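Local coordinates for protein Abbfa_003403 (Acinetobacter baumannii, PDB 4ZXH) that probably assembles a peptide product on a phosphopantetheine arm, as a four-domain nonribosomal peptide synthetase with condensation, adenylation, carrier and thioesterase domains, at residues 105-110 against 390-395; 130-133 against 139-142. All coordinates share one frame; numbering follows the deposited sequence.

Contact 1. Residues 105-110 against 390-395. With K (potassium ion), chain D.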
# COMPACT_ATOMS: atom_id res chain seq x y z
N SER A 105 8.92 30.22 -21.28
CA SER A 105 8.31 29.33 -20.29
C SER A 105 8.03 27.98 -20.92
O SER A 105 8.47 26.93 -20.40
CB SER A 105 7.00 29.92 -19.76
OG SER A 105 7.13 31.33 -19.59
N ASP A 106 7.34 28.02 -22.06
CA ASP A 106 6.95 26.84 -22.82
C ASP A 106 8.15 26.04 -23.32
O ASP A 106 8.12 24.80 -23.30
CB ASP A 106 6.08 27.24 -24.00
CG ASP A 106 4.78 27.91 -23.57
OD1 ASP A 106 4.26 27.56 -22.49
OD2 ASP A 106 4.28 28.77 -24.33
N LEU A 107 9.19 26.73 -23.78
CA LEU A 107 10.38 26.05 -24.27
C LEU A 107 11.01 25.21 -23.16
O LEU A 107 11.41 24.07 -23.41
CB LEU A 107 11.40 27.05 -24.83
CG LEU A 107 12.65 26.40 -25.46
CD1 LEU A 107 12.25 25.31 -26.45
CD2 LEU A 107 13.55 27.41 -26.13
N THR A 108 11.10 25.77 -21.95
CA THR A 108 11.62 24.99 -20.84
C THR A 108 10.78 23.74 -20.66
O THR A 108 11.32 22.64 -20.51
CB THR A 108 11.63 25.78 -19.51
OG1 THR A 108 12.51 26.89 -19.62
CG2 THR A 108 12.13 24.90 -18.39
N GLN A 109 9.46 23.90 -20.70
CA GLN A 109 8.58 22.78 -20.42
C GLN A 109 8.76 21.71 -21.50
O GLN A 109 8.86 20.52 -21.19
CB GLN A 109 7.11 23.21 -20.33
CG GLN A 109 6.21 22.03 -19.92
CD GLN A 109 4.75 22.39 -19.64
OE1 GLN A 109 4.36 23.56 -19.58
NE2 GLN A 109 3.93 21.35 -19.48
N LEU A 110 8.85 22.16 -22.75
CA LEU A 110 9.07 21.26 -23.88
C LEU A 110 10.31 20.38 -23.68
O LEU A 110 10.23 19.15 -23.79
CB LEU A 110 9.21 22.06 -25.17
CG LEU A 110 9.43 21.24 -26.44
CD1 LEU A 110 8.32 20.20 -26.59
CD2 LEU A 110 9.53 22.13 -27.68
N GLY A 390 25.62 29.12 -22.72
CA GLY A 390 24.96 29.84 -21.65
C GLY A 390 24.12 28.87 -20.85
O GLY A 390 23.99 27.71 -21.24
N SER A 391 23.56 29.32 -19.72
CA SER A 391 22.73 28.45 -18.88
C SER A 391 21.44 28.09 -19.58
O SER A 391 20.96 28.86 -20.39
CB SER A 391 22.39 29.12 -17.55
OG SER A 391 23.53 29.25 -16.73
N PHE A 392 20.90 26.91 -19.26
CA PHE A 392 19.51 26.59 -19.58
C PHE A 392 18.99 25.56 -18.55
O PHE A 392 19.15 24.36 -18.72
CB PHE A 392 19.38 26.06 -21.01
CG PHE A 392 17.95 25.92 -21.47
CD1 PHE A 392 17.31 26.97 -22.11
CD2 PHE A 392 17.24 24.74 -21.25
CE1 PHE A 392 16.01 26.84 -22.53
CE2 PHE A 392 15.93 24.61 -21.66
CZ PHE A 392 15.31 25.65 -22.29
N PRO A 393 18.35 26.04 -17.47
CA PRO A 393 17.92 25.09 -16.43
C PRO A 393 16.80 24.16 -16.88
O PRO A 393 15.87 24.55 -17.58
CB PRO A 393 17.44 26.00 -15.31
CG PRO A 393 18.11 27.34 -15.58
CD PRO A 393 18.16 27.44 -17.06
N VAL A 394 16.91 22.92 -16.45
CA VAL A 394 15.97 21.89 -16.81
C VAL A 394 15.67 21.01 -15.59
O VAL A 394 16.59 20.43 -15.00
CB VAL A 394 16.52 21.01 -17.96
CG1 VAL A 394 15.71 19.75 -18.09
CG2 VAL A 394 16.47 21.76 -19.26
N ARG A 395 14.41 20.92 -15.18
CA ARG A 395 14.03 19.91 -14.21
C ARG A 395 14.53 18.53 -14.69
O ARG A 395 14.32 18.16 -15.84
CB ARG A 395 12.53 19.89 -13.99
CG ARG A 395 11.98 21.07 -13.18
CD ARG A 395 10.43 21.12 -13.25
NE ARG A 395 9.79 19.87 -12.82
CZ ARG A 395 8.49 19.63 -12.88
NH1 ARG A 395 7.65 20.53 -13.36
NH2 ARG A 395 8.02 18.46 -12.45
K K D . 22.95 27.29 -14.61

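Contact 2. Residues 130-133 against 139-142. With PX4 (1,2-dimyristoyl-sn-glycero-3-phosphocholine), chain C.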
# COMPACT_ATOMS: atom_id res chain seq x y z
N HIS A 130 18.98 16.37 -27.72
CA HIS A 130 17.78 17.07 -28.19
C HIS A 130 18.14 18.50 -28.57
O HIS A 130 18.61 19.24 -27.73
CB HIS A 130 16.70 17.09 -27.10
CG HIS A 130 16.10 15.76 -26.78
ND1 HIS A 130 14.94 15.30 -27.38
CD2 HIS A 130 16.46 14.80 -25.89
CE1 HIS A 130 14.63 14.11 -26.90
NE2 HIS A 130 15.54 13.78 -25.99
N CYS A 131 17.92 18.88 -29.83
CA CYS A 131 18.27 20.23 -30.29
C CYS A 131 17.07 21.08 -30.66
O CYS A 131 16.10 20.59 -31.22
CB CYS A 131 19.21 20.18 -31.49
SG CYS A 131 20.59 19.10 -31.25
N TYR A 132 17.15 22.38 -30.38
CA TYR A 132 16.07 23.29 -30.66
C TYR A 132 16.61 24.58 -31.22
O TYR A 132 17.48 25.21 -30.62
CB TYR A 132 15.28 23.59 -29.40
CG TYR A 132 14.83 22.36 -28.66
CD1 TYR A 132 13.56 21.82 -28.86
CD2 TYR A 132 15.65 21.75 -27.74
CE1 TYR A 132 13.14 20.70 -28.17
CE2 TYR A 132 15.24 20.63 -27.04
CZ TYR A 132 14.00 20.12 -27.26
OH TYR A 132 13.63 19.01 -26.56
N GLU A 133 16.10 24.98 -32.38
CA GLU A 133 16.45 26.26 -32.98
C GLU A 133 15.58 27.37 -32.37
O GLU A 133 14.35 27.28 -32.38
CB GLU A 133 16.28 26.18 -34.50
CG GLU A 133 16.69 27.45 -35.27
CD GLU A 133 16.63 27.27 -36.79
OE1 GLU A 133 16.06 26.25 -37.26
OE2 GLU A 133 17.14 28.16 -37.52
N TYR A 139 20.57 28.25 -30.48
CA TYR A 139 20.05 26.91 -30.23
C TYR A 139 19.97 26.59 -28.74
O TYR A 139 20.70 27.18 -27.94
CB TYR A 139 20.92 25.85 -30.91
CG TYR A 139 21.03 26.01 -32.41
CD1 TYR A 139 20.05 25.51 -33.24
CD2 TYR A 139 22.10 26.68 -32.99
CE1 TYR A 139 20.13 25.66 -34.61
CE2 TYR A 139 22.19 26.85 -34.37
CZ TYR A 139 21.20 26.33 -35.17
OH TYR A 139 21.25 26.47 -36.55
N VAL A 140 19.09 25.67 -28.38
CA VAL A 140 19.17 25.00 -27.08
C VAL A 140 19.50 23.53 -27.33
O VAL A 140 18.93 22.89 -28.22
CB VAL A 140 17.87 25.13 -26.27
CG1 VAL A 140 17.95 24.33 -24.99
CG2 VAL A 140 17.59 26.60 -25.98
N ILE A 141 20.46 23.01 -26.58
CA ILE A 141 20.96 21.67 -26.80
C ILE A 141 20.90 20.94 -25.48
O ILE A 141 21.51 21.40 -24.52
CB ILE A 141 22.40 21.66 -27.32
CG1 ILE A 141 22.55 22.61 -28.49
CG2 ILE A 141 22.81 20.28 -27.78
CD1 ILE A 141 21.80 22.17 -29.73
N ALA A 142 20.19 19.82 -25.43
CA ALA A 142 20.09 19.07 -24.18
C ALA A 142 20.60 17.66 -24.37
O ALA A 142 20.14 16.92 -25.25
CB ALA A 142 18.65 19.05 -23.67
O1 PX4 C . 21.37 21.57 -39.88
O2 PX4 C . 20.84 24.04 -39.21
P1 PX4 C . 21.84 22.92 -39.38
O3 PX4 C . 23.07 23.46 -40.29
C1 PX4 C . 23.23 23.17 -41.68
C2 PX4 C . 24.35 24.07 -42.23
N1 PX4 C . 24.77 23.70 -43.60
C3 PX4 C . 23.61 23.29 -44.41
C4 PX4 C . 25.41 24.87 -44.23
C5 PX4 C . 25.75 22.61 -43.54
O4 PX4 C . 22.63 22.72 -37.98
C6 PX4 C . 22.31 23.42 -36.78
C7 PX4 C . 22.68 22.53 -35.59
C8 PX4 C . 22.46 21.10 -36.09
O5 PX4 C . 22.77 20.16 -35.07
C9 PX4 C . 23.34 18.86 -35.38
O6 PX4 C . 23.72 18.61 -36.52
C10 PX4 C . 23.48 17.82 -34.30
C11 PX4 C . 24.92 17.72 -33.82
C12 PX4 C . 24.98 17.98 -32.32
C13 PX4 C . 26.03 17.08 -31.69
C14 PX4 C . 27.06 17.91 -30.94
C15 PX4 C . 28.28 17.05 -30.68
C16 PX4 C . 28.55 16.97 -29.19
C17 PX4 C . 29.60 15.92 -28.89
C18 PX4 C . 28.93 14.56 -28.65
C19 PX4 C . 28.91 14.19 -27.18
C20 PX4 C . 27.82 13.16 -26.92
C21 PX4 C . 27.86 12.68 -25.47
C22 PX4 C . 26.49 12.25 -24.95
O7 PX4 C . 24.05 22.72 -35.21
C23 PX4 C . 24.23 22.88 -33.76
O8 PX4 C . 23.29 23.33 -33.13
C24 PX4 C . 25.54 22.49 -33.07
C25 PX4 C . 25.60 22.75 -31.55
C26 PX4 C . 26.86 22.16 -30.89
C27 PX4 C . 26.88 22.32 -29.36
C28 PX4 C . 28.15 21.78 -28.69
C29 PX4 C . 28.17 21.95 -27.16
C30 PX4 C . 29.47 21.47 -26.50
C31 PX4 C . 29.34 20.90 -25.07
C32 PX4 C . 28.81 19.46 -25.09
C33 PX4 C . 29.09 18.60 -23.84
C34 PX4 C . 28.13 17.41 -23.75
C35 PX4 C . 28.68 16.15 -23.08
C36 PX4 C . 27.86 15.76 -21.86

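Contact 1. Residues 105-110 against 390-395
With CG set anti to the backbone N (chi1 -170°), F392 carries its ring out to T108 and L107 on helix 104-115, and the T108 torsion (chi1 -64°) turns OG1 to the same ring while CG2 is turned to the backbone of P393. This is helix-on-sheet packing in the condensation domain: the chain around the end of strand 387-391 lays a phenyl ring against the helix that covers one face of the mixed sheet. The ring's outermost atom, CZ, makes the touch. It lies 4.0 Å from T108 CA and 4.1 Å from T108 OG1, and L107 adds an apolar contact, CG to F392 CZ at 4.2 Å. Both helix residues meet the ring obliquely, and the T108 and F392 side chains run antiparallel as they pass. No hydrogen bond joins the two segments, so they are held by van der Waals contact, chiefly through F392. V111 on the next turn of the helix and V140 of strand 138-146 also touch this ring. Further along, the backbone N of R395 hydrogen-bonds to E112 OE2, a polar tie to the same helix. On the strand side S391 belongs to a potassium site completed by carbonyl oxygens of E371, L372, L374 and I376. Beside the ring, T108 CG2 rests 3.8 Å from the carbonyl oxygen P393 O.

Contact 2. Residues 130-133 against 139-142
The Y139 ring has a phospholipid on one face and the neighbouring strand at its edge: ester carbonyl oxygen O8 of the bound 1,2-dimyristoyl-sn-glycero-3-phosphocholine sits 3.5 Å above the ring plane, offset toward the rim, while Y132 O lies near the plane at the edge. E133 runs alongside the ring, pointing the same way, with its carboxylate turned 31° from the ring plane and its CB 3.9 Å from Y139 CE1. E133 CG is anti to the backbone N (chi1 -177°), which keeps it beside Y139 CE1 as well, and the chain beyond is extended. The rings of H130 and Y132 have A142 O and V140 O, respectively, at their edges.

Segments 130-133 and 139-142 run antiparallel, their axes 171° apart, within the beta hairpin of strands 127-135 and 138-146. H130 with A142 and Y132 with V140 are hydrogen-bonded pairs; C131 with I141 and E133 with Y139 are non-hydrogen-bonded. H130 N to A142 O is nearly straight at 2.8 Å, whereas Y132 N to V140 O, equally short, is more bent. On the lipid side C131 SG packs 3.6 Å from I141 CD1, and Y139 OH comes within 3.2 Å of lipid atom C6. The opposite face carries H130, Y132, V140 and A142 under helix 104-115, where Y132 OH hydrogen-bonds to D114 and H130 NE2 is hydrogen-bonded with R128 NE. The hairpin thus turns one face to the helix and another to the lipid, which it meets through an aromatic ring and aliphatic carbon, consistent with packing against the lipid's glycerol and ester part.

In the fold
Contacts 1 and 2 lie on one sheet of the condensation domain, their centres about 10 Å apart, and contact 2 is nested in the chain loop that contact 1 closes. V140 is the meeting point: its CG2 lies 3.8 Å from F392 CE1 and 4.1 Å from L107 CD2, while L110 CD2 packs 3.9 Å from Y132 CE1. Through L107 and L110 the helix of contact 1 thus touches both strands of the hairpin. The phospholipid touches Y139 and I141 directly, whereas the F392 side chain remains about 11 Å from it. The potassium ion is bound through S391 in contact 1, about 12 Å from the V140 side chain.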